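Local atomic coordinates of uncharacterized peroxidase-related protein (Silicibacter sp., PDB entry 2PFX), a protein that is of unknown function but, as a peroxidase-related member of the AhpD-like carboxymuconolactone decarboxylase family, is probably an oxidoreductase. Residues Asn52-Met57 with Thr165-Met170; Arg73-Val78 with Glu108-Asn113; Ala130-Arg135 with Glu142-Val147. All blocks are in the same frame, centred on the assembly; numbering follows the deposited sequence.

Contact 1: Asn52-Met57 with Thr165-Met170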
loop_
_atom_site.group_PDB
_atom_site.type_symbol
_atom_site.label_atom_id
_atom_site.label_comp_id
_atom_site.label_asym_id
_atom_site.label_seq_id
_atom_site.Cartn_x
_atom_site.Cartn_y
_atom_site.Cartn_z
ATOM N N ASN A 52 16.609 20.026 26.110
ATOM C CA ASN A 52 15.608 20.386 27.100
ATOM C C ASN A 52 14.185 20.152 26.609
ATOM O O ASN A 52 13.326 19.637 27.332
ATOM C CB ASN A 52 15.802 21.848 27.479
ATOM C CG ASN A 52 16.970 22.052 28.424
ATOM O OD1 ASN A 52 17.519 21.119 29.004
ATOM N ND2 ASN A 52 17.313 23.324 28.563
ATOM N N ALA A 53 13.905 20.542 25.372
ATOM C CA ALA A 53 12.550 20.407 24.827
ATOM C C ALA A 53 12.162 18.966 24.538
ATOM O O ALA A 53 11.010 18.536 24.676
ATOM C CB ALA A 53 12.443 21.240 23.552
ATOM N N PHE A 54 13.197 18.231 24.100
ATOM C CA PHE A 54 13.010 16.824 23.793
ATOM C C PHE A 54 12.676 16.064 25.080
ATOM O O PHE A 54 11.700 15.348 25.212
ATOM C CB PHE A 54 14.263 16.223 23.132
ATOM C CG PHE A 54 14.077 14.727 22.921
ATOM C CD1 PHE A 54 13.275 14.267 21.894
ATOM C CD2 PHE A 54 14.694 13.823 23.756
ATOM C CE1 PHE A 54 13.107 12.913 21.703
ATOM C CE2 PHE A 54 14.533 12.467 23.585
ATOM C CZ PHE A 54 13.709 12.022 22.556
ATOM N N THR A 55 13.567 16.259 26.041
ATOM C CA THR A 55 13.448 15.536 27.308
ATOM C C THR A 55 12.212 15.971 28.083
ATOM O O THR A 55 11.598 15.114 28.731
ATOM C CB THR A 55 14.713 15.703 28.184
ATOM O OG1 THR A 55 14.834 17.077 28.535
ATOM C CG2 THR A 55 15.916 15.231 27.392
ATOM N N ALA A 56 11.856 17.246 28.017
ATOM C CA ALA A 56 10.662 17.664 28.761
ATOM C C ALA A 56 9.433 16.914 28.262
ATOM O O ALA A 56 8.556 16.490 29.008
ATOM C CB ALA A 56 10.449 19.157 28.636
HETATM N N MSE A 57 9.370 16.759 26.939
HETATM C CA MSE A 57 8.240 16.066 26.350
HETATM C C MSE A 57 8.319 14.575 26.630
HETATM O O MSE A 57 7.312 14.005 27.048
HETATM C CB MSE A 57 8.204 16.339 24.846
HETATM C CG MSE A 57 7.036 15.614 24.199
HETATM SE SE MSE A 57 6.692 16.099 22.397
HETATM C CE MSE A 57 6.085 17.867 22.852
ATOM N N THR A 165 1.561 7.702 21.188
ATOM C CA THR A 165 1.604 7.174 19.840
ATOM C C THR A 165 2.213 8.186 18.866
ATOM O O THR A 165 3.154 7.896 18.122
ATOM C CB THR A 165 0.182 6.823 19.343
ATOM O OG1 THR A 165 -0.393 5.776 20.155
ATOM C CG2 THR A 165 0.207 6.288 17.923
ATOM N N GLY A 166 1.699 9.416 18.857
ATOM C CA GLY A 166 2.231 10.456 17.980
ATOM C C GLY A 166 3.700 10.726 18.243
ATOM O O GLY A 166 4.471 10.884 17.287
ATOM N N PHE A 167 4.082 10.766 19.512
ATOM C CA PHE A 167 5.485 11.010 19.862
ATOM C C PHE A 167 6.398 9.976 19.226
ATOM O O PHE A 167 7.415 10.391 18.676
ATOM C CB PHE A 167 5.653 11.052 21.378
ATOM C CG PHE A 167 7.025 11.412 21.900
ATOM C CD1 PHE A 167 7.582 12.669 21.751
ATOM C CD2 PHE A 167 7.747 10.425 22.552
ATOM C CE1 PHE A 167 8.846 12.925 22.250
ATOM C CE2 PHE A 167 8.989 10.662 23.084
ATOM C CZ PHE A 167 9.514 11.930 22.936
ATOM N N PHE A 168 6.078 8.676 19.251
ATOM C CA PHE A 168 6.997 7.714 18.644
ATOM C C PHE A 168 6.930 7.771 17.138
ATOM O O PHE A 168 7.884 7.359 16.466
ATOM C CB PHE A 168 6.762 6.281 19.188
ATOM C CG PHE A 168 7.408 6.340 20.583
ATOM C CD1 PHE A 168 8.785 6.226 20.709
ATOM C CD2 PHE A 168 6.618 6.555 21.696
ATOM C CE1 PHE A 168 9.365 6.328 21.962
ATOM C CE2 PHE A 168 7.194 6.639 22.957
ATOM C CZ PHE A 168 8.568 6.521 23.080
ATOM N N ASN A 169 5.819 8.284 16.602
ATOM C CA ASN A 169 5.810 8.507 15.153
ATOM C C ASN A 169 6.785 9.638 14.776
ATOM O O ASN A 169 7.250 9.760 13.629
ATOM C CB ASN A 169 4.385 8.817 14.681
ATOM C CG ASN A 169 3.683 7.506 14.336
ATOM O OD1 ASN A 169 3.941 6.953 13.272
ATOM N ND2 ASN A 169 2.864 7.002 15.235
HETATM N N MSE A 170 7.102 10.498 15.740
HETATM C CA MSE A 170 8.107 11.542 15.537
HETATM C C MSE A 170 9.489 10.899 15.717
HETATM O O MSE A 170 10.330 10.954 14.828
HETATM C CB MSE A 170 7.994 12.734 16.468
HETATM C CG MSE A 170 9.215 13.664 16.513
HETATM SE SE MSE A 170 8.886 15.175 17.686
HETATM C CE MSE A 170 9.379 14.139 19.232
#
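Phe167 reaches across from helix 155-178 and meets Met57 and Phe54 of helix 48-63. This is helix-to-helix packing in an all-helical, AhpD-like chain, and it includes a Met-aromatic contact. All three residues are buried. Met57 is selenomethionine. Its SE lies 3.6 Å from Phe167 CD1 and 4.7 Å from the centroid of the Phe167 ring. The approach is oblique, 66° off the ring normal. Met57 CG also meets the CD1-CE1 part of the ring, 3.8 Å from Phe167 CE1. The two side chains run past each other in opposite directions, each pointing toward the other helix. Phe167 CG lies anti to the backbone N (chi1 -175°). This carries the ring over toward helix 48-63; the nearest CA atoms, those of Met57 and Phe167, are 8.7 Å apart. The Met57 chain is likewise extended through CG and SE. It bends only at the last torsion.

Phe54 joins at the far end of the Phe167 ring. Phe54 leaves its backbone alongside the other helix rather than facing it, yet the end of its ring comes near. The two ring planes are inclined by 30° and slid apart, so they barely overlap. Phe54 also stacks on Tyr44. Replacing Phe167 by an alanine would probably open a gap between the helices and deprive the selenium of Met57 and CE1 of Phe54 of their partner. The contact is itself part of a subunit interface: Met57 packs on Met57 of the second subunit, and Phe167 on Met170 of that subunit. Within the chain, the two phenylalanines touch through Phe54 CE1 and Phe167 CZ, 3.9 Å apart.

Contact 2: Arg73-Val78 with Glu108-Asn113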
loop_
_atom_site.group_PDB
_atom_site.type_symbol
_atom_site.label_atom_id
_atom_site.label_comp_id
_atom_site.label_asym_id
_atom_site.label_seq_id
_atom_site.Cartn_x
_atom_site.Cartn_y
_atom_site.Cartn_z
ATOM N N ARG A 73 2.740 2.417 28.312
ATOM C CA ARG A 73 3.243 3.445 27.377
ATOM C C ARG A 73 4.440 2.910 26.616
ATOM O O ARG A 73 4.587 3.207 25.434
ATOM C CB ARG A 73 3.512 4.717 28.169
ATOM C CG ARG A 73 2.220 5.353 28.665
ATOM C CD ARG A 73 2.500 6.573 29.512
ATOM N NE ARG A 73 2.528 6.222 30.916
ATOM C CZ ARG A 73 2.805 7.027 31.935
ATOM N NH1 ARG A 73 3.112 8.297 31.749
ATOM N NH2 ARG A 73 2.773 6.547 33.174
ATOM N N GLU A 74 5.250 2.113 27.294
ATOM C CA GLU A 74 6.372 1.469 26.595
ATOM C C GLU A 74 5.866 0.463 25.566
ATOM O O GLU A 74 6.489 0.300 24.516
ATOM C CB GLU A 74 7.302 0.770 27.572
ATOM C CG GLU A 74 8.235 1.669 28.344
ATOM C CD GLU A 74 9.207 2.469 27.494
ATOM O OE1 GLU A 74 9.270 2.250 26.268
ATOM O OE2 GLU A 74 9.908 3.322 28.094
HETATM N N MSE A 75 4.760 -0.211 25.862
HETATM C CA MSE A 75 4.182 -1.155 24.907
HETATM C C MSE A 75 3.721 -0.439 23.648
HETATM O O MSE A 75 3.873 -0.896 22.521
HETATM C CB MSE A 75 3.034 -1.912 25.605
HETATM C CG MSE A 75 3.544 -2.887 26.656
HETATM SE SE MSE A 75 2.032 -3.573 27.679
HETATM C CE MSE A 75 1.715 -4.915 26.357
ATOM N N ILE A 76 3.140 0.737 23.822
ATOM C CA ILE A 76 2.683 1.529 22.705
ATOM C C ILE A 76 3.896 1.891 21.862
ATOM O O ILE A 76 3.907 1.775 20.644
ATOM C CB ILE A 76 1.956 2.802 23.159
ATOM C CG1 ILE A 76 0.551 2.567 23.713
ATOM C CG2 ILE A 76 1.863 3.824 22.038
ATOM C CD1 ILE A 76 -0.031 3.777 24.444
ATOM N N ALA A 77 4.937 2.307 22.586
ATOM C CA ALA A 77 6.145 2.731 21.875
ATOM C C ALA A 77 6.684 1.671 20.931
ATOM O O ALA A 77 7.069 1.933 19.791
ATOM C CB ALA A 77 7.209 3.098 22.900
ATOM N N VAL A 78 6.744 0.451 21.441
ATOM C CA VAL A 78 7.282 -0.665 20.653
ATOM C C VAL A 78 6.397 -1.048 19.494
ATOM O O VAL A 78 6.857 -1.395 18.412
ATOM C CB VAL A 78 7.508 -1.898 21.548
ATOM C CG1 VAL A 78 7.972 -3.094 20.718
ATOM C CG2 VAL A 78 8.530 -1.558 22.608
ATOM N N GLU A 108 9.523 -9.412 22.854
ATOM C CA GLU A 108 9.792 -9.914 21.506
ATOM C C GLU A 108 8.540 -9.909 20.670
ATOM O O GLU A 108 8.524 -9.571 19.487
ATOM C CB GLU A 108 10.407 -11.314 21.604
ATOM C CG GLU A 108 11.741 -11.302 22.329
ATOM C CD GLU A 108 12.784 -10.579 21.502
ATOM O OE1 GLU A 108 13.171 -11.190 20.476
ATOM O OE2 GLU A 108 13.212 -9.455 21.839
HETATM N N MSE A 109 7.458 -10.314 21.318
HETATM C CA MSE A 109 6.162 -10.324 20.662
HETATM C C MSE A 109 5.791 -8.945 20.157
HETATM O O MSE A 109 5.312 -8.817 19.041
HETATM C CB MSE A 109 5.069 -10.852 21.606
HETATM C CG MSE A 109 5.139 -12.345 21.855
HETATM SE SE MSE A 109 3.961 -12.800 23.335
HETATM C CE MSE A 109 3.683 -14.594 22.709
ATOM N N LEU A 110 5.995 -7.895 20.943
ATOM C CA LEU A 110 5.580 -6.558 20.530
ATOM C C LEU A 110 6.501 -6.039 19.429
ATOM O O LEU A 110 6.077 -5.308 18.549
ATOM C CB LEU A 110 5.554 -5.604 21.722
ATOM C CG LEU A 110 4.623 -5.967 22.883
ATOM C CD1 LEU A 110 4.480 -4.831 23.889
ATOM C CD2 LEU A 110 3.225 -6.346 22.421
ATOM N N VAL A 111 7.767 -6.467 19.522
ATOM C CA VAL A 111 8.729 -6.023 18.508
ATOM C C VAL A 111 8.381 -6.627 17.154
ATOM O O VAL A 111 8.465 -5.978 16.102
ATOM C CB VAL A 111 10.151 -6.404 18.949
ATOM C CG1 VAL A 111 11.113 -6.414 17.771
ATOM C CG2 VAL A 111 10.630 -5.437 20.019
HETATM N N MSE A 112 7.959 -7.890 17.166
HETATM C CA MSE A 112 7.735 -8.681 15.973
HETATM C C MSE A 112 6.327 -8.686 15.427
HETATM O O MSE A 112 6.081 -8.435 14.244
HETATM C CB MSE A 112 8.142 -10.139 16.270
HETATM C CG MSE A 112 9.637 -10.250 16.628
HETATM SE SE MSE A 112 10.036 -11.982 17.307
HETATM C CE MSE A 112 11.947 -11.803 17.330
ATOM N N ASN A 113 5.338 -9.004 16.227
ATOM C CA ASN A 113 3.951 -8.926 15.742
ATOM C C ASN A 113 3.036 -8.892 16.960
ATOM O O ASN A 113 2.807 -9.969 17.510
ATOM C CB ASN A 113 3.588 -10.102 14.862
ATOM C CG ASN A 113 2.125 -10.079 14.433
ATOM O OD1 ASN A 113 1.413 -9.107 14.648
ATOM N ND2 ASN A 113 1.639 -11.142 13.805
#
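Leu110 projects from helix 104-112 toward Met75 and Val78 of helix 70-84. The two helices form a buried pair in the all-helical fold. Their segments run in roughly the same direction, with axes 9.4 Å apart at closest approach and inclined by 37°. No hydrogen bond crosses between them. The side chains that meet are all apolar.

One group of contacts gathers round a single methyl of Leu110. Met75, a selenomethionine, lays CB, CG and CE against Leu110 CD1. The closest of these, Met75 CG to Leu110 CD1, is 3.5 Å. A bend at chi3 (85°) turns CE back toward the leucine, and the methyl is thus met by both ends of the chain.

The second group involves a side chain packing against backbone. Val78 CG1 sits over the peptide link between Leu110 and Val111, 3.5 Å from Leu110 C and 3.6 Å from Val111 N. It also touches Leu110 CB at 3.6 Å. Here the backbones come close, with the CA atoms of Val78 and Val111 6.0 Å apart.

Other parts of the fold enclose the pair. Met75 also packs on Leu119 and Gln123, and Val78 packs on His93 of helix 87-101. Val111 packs on Met112 of the third subunit. Within the chain its CG2 methyl meets Val78 CG1 at 3.6 Å.

Contact 3: Ala130-Arg135 with Glu142-Val147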
loop_
_atom_site.group_PDB
_atom_site.type_symbol
_atom_site.label_atom_id
_atom_site.label_comp_id
_atom_site.label_asym_id
_atom_site.label_seq_id
_atom_site.Cartn_x
_atom_site.Cartn_y
_atom_site.Cartn_z
ATOM N N ALA A 130 -3.305 2.564 18.567
ATOM C CA ALA A 130 -1.982 3.112 18.258
ATOM C C ALA A 130 -1.569 2.696 16.856
ATOM O O ALA A 130 -1.052 3.526 16.099
ATOM C CB ALA A 130 -0.966 2.674 19.298
ATOM N N ALA A 131 -1.806 1.442 16.519
ATOM C CA ALA A 131 -1.501 0.882 15.198
ATOM C C ALA A 131 -2.263 1.595 14.103
ATOM O O ALA A 131 -1.709 1.979 13.065
ATOM C CB ALA A 131 -1.796 -0.617 15.126
ATOM N N LYS A 132 -3.555 1.790 14.332
ATOM C CA LYS A 132 -4.357 2.500 13.352
ATOM C C LYS A 132 -3.952 3.962 13.204
ATOM O O LYS A 132 -3.986 4.574 12.119
ATOM C CB LYS A 132 -5.837 2.380 13.724
ATOM C CG LYS A 132 -6.710 3.041 12.643
ATOM C CD LYS A 132 -8.195 2.872 12.932
ATOM C CE LYS A 132 -8.998 3.431 11.759
ATOM N NZ LYS A 132 -10.367 2.855 11.790
HETATM N N MSE A 133 -3.570 4.610 14.292
HETATM C CA MSE A 133 -3.033 5.955 14.244
HETATM C C MSE A 133 -1.728 6.000 13.454
HETATM O O MSE A 133 -1.424 6.942 12.739
HETATM C CB MSE A 133 -2.719 6.436 15.654
HETATM C CG MSE A 133 -3.897 6.979 16.438
HETATM SE SE MSE A 133 -3.431 7.624 18.150
HETATM C CE MSE A 133 -2.339 9.071 17.553
ATOM N N THR A 134 -0.962 4.927 13.603
ATOM C CA THR A 134 0.353 4.878 12.974
ATOM C C THR A 134 0.212 4.686 11.477
ATOM O O THR A 134 0.872 5.365 10.672
ATOM C CB THR A 134 1.208 3.799 13.652
ATOM O OG1 THR A 134 1.446 4.201 15.012
ATOM C CG2 THR A 134 2.580 3.685 12.984
ATOM N N ARG A 135 -0.696 3.801 11.067
ATOM C CA ARG A 135 -0.921 3.572 9.638
ATOM C C ARG A 135 -1.887 4.517 8.950
ATOM O O ARG A 135 -1.775 4.794 7.738
ATOM C CB ARG A 135 -1.443 2.135 9.482
ATOM C CG ARG A 135 -0.336 1.114 9.624
ATOM C CD ARG A 135 -0.665 0.005 10.593
ATOM N NE ARG A 135 -1.155 -1.184 9.918
ATOM C CZ ARG A 135 -1.451 -2.335 10.497
ATOM N NH1 ARG A 135 -1.319 -2.525 11.811
ATOM N NH2 ARG A 135 -1.885 -3.304 9.688
ATOM N N GLU A 142 -15.110 8.392 15.558
ATOM C CA GLU A 142 -15.682 8.360 16.901
ATOM C C GLU A 142 -15.851 6.934 17.391
ATOM O O GLU A 142 -15.627 6.632 18.554
ATOM C CB GLU A 142 -17.007 9.114 16.845
ATOM C CG GLU A 142 -17.678 9.195 18.195
ATOM C CD GLU A 142 -16.915 9.950 19.248
ATOM O OE1 GLU A 142 -16.235 10.947 18.966
ATOM O OE2 GLU A 142 -17.004 9.561 20.435
ATOM N N ALA A 143 -16.237 6.004 16.528
ATOM C CA ALA A 143 -16.415 4.618 16.946
ATOM C C ALA A 143 -15.112 3.989 17.433
ATOM O O ALA A 143 -15.149 3.134 18.317
ATOM C CB ALA A 143 -16.979 3.810 15.785
ATOM N N ASP A 144 -13.973 4.395 16.856
ATOM C CA ASP A 144 -12.686 3.916 17.346
ATOM C C ASP A 144 -12.395 4.397 18.758
ATOM O O ASP A 144 -11.878 3.703 19.627
ATOM C CB ASP A 144 -11.567 4.387 16.420
ATOM C CG ASP A 144 -11.687 3.798 15.029
ATOM O OD1 ASP A 144 -11.847 2.570 14.926
ATOM O OD2 ASP A 144 -11.648 4.510 14.019
ATOM N N ARG A 145 -12.729 5.655 19.039
ATOM C CA ARG A 145 -12.571 6.175 20.392
ATOM C C ARG A 145 -13.539 5.479 21.352
ATOM O O ARG A 145 -13.223 5.264 22.522
ATOM C CB ARG A 145 -12.755 7.691 20.388
ATOM C CG ARG A 145 -11.602 8.393 19.667
ATOM C CD ARG A 145 -11.621 9.893 19.884
ATOM N NE ARG A 145 -12.785 10.545 19.298
ATOM C CZ ARG A 145 -12.861 10.952 18.042
ATOM N NH1 ARG A 145 -11.869 10.810 17.178
ATOM N NH2 ARG A 145 -13.975 11.524 17.613
ATOM N N GLU A 146 -14.718 5.103 20.871
ATOM C CA GLU A 146 -15.668 4.452 21.782
ATOM C C GLU A 146 -15.204 3.053 22.131
ATOM O O GLU A 146 -15.494 2.532 23.225
ATOM C CB GLU A 146 -17.068 4.422 21.166
ATOM C CG GLU A 146 -18.150 3.996 22.171
ATOM C CD GLU A 146 -18.243 4.900 23.377
ATOM O OE1 GLU A 146 -18.161 6.152 23.247
ATOM O OE2 GLU A 146 -18.395 4.347 24.495
ATOM N N VAL A 147 -14.477 2.426 21.211
ATOM C CA VAL A 147 -13.934 1.100 21.540
ATOM C C VAL A 147 -13.038 1.205 22.765
ATOM O O VAL A 147 -13.061 0.397 23.692
ATOM C CB VAL A 147 -13.162 0.460 20.383
ATOM C CG1 VAL A 147 -12.385 -0.754 20.849
ATOM C CG2 VAL A 147 -14.144 0.085 19.270
#
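Lys132 stretches from helix 121-136 and lays its ammonium end against the carboxylate of Asp144 on helix 142-150 in a salt bridge. Lys132 NZ donates to Asp144 OD2 at 3.1 Å, on the syn side but 31° out of the carboxylate plane. A second, weak bond joins Lys132 NZ to Asp144 OD1 at 3.5 Å. The lysine is fully extended: its first torsion is trans (chi1 -176°), and the chain runs straight on from there. Such reach is needed because the CA atoms of Lys132 and Asp144 are 9.3 Å apart. The two side chains cross at about a right angle. Lys132 CE also comes within 3.6 Å of Asp144 OD2.

The strongest polar partner of Asp144 is the backbone: OD2 accepts from Glu141 N, just before helix 142-150. The same oxygen thus serves both its own helix start and the lysine. The contact bridges two consecutive helices joined by a short loop, where Lys132 also packs on Glu139 and Ile140. Phe129 and Val125 of helix 121-136 add apolar packing to helix 142-150.

Nearby, Arg145 NH2 bonds to Glu142 OE1 at 2.7 Å in a separate salt bridge.

Between the two segments the contact is one ion pair with little buried surface. Both of its residues are partly exposed. The Lys132 charge probably balances that of Asp144, but solvent is likely to weaken the attraction.

How the contacts relate
The three contacts tie together helices of one all-helical chain. Contact 1 joins helices 48-63 and 155-178 and closes a long loop. Contacts 2 and 3 are nested within that loop, in series along the chain. The centres of contacts 1 and 2 lie about 17 Å apart, on opposite sides of the chain's centre. The centre of contact 3 is about 20 Å from the first and 17 Å from the second. The segments meet in the core: Thr165 packs on both Ile76 and Ala130, and Asn169 probably hydrogen-bonds to Thr134. Contacts 1 and 3 touch the second subunit, contact 2 the third, and contacts 2 and 3 also the fourth, so all lie at or beside subunit interfaces.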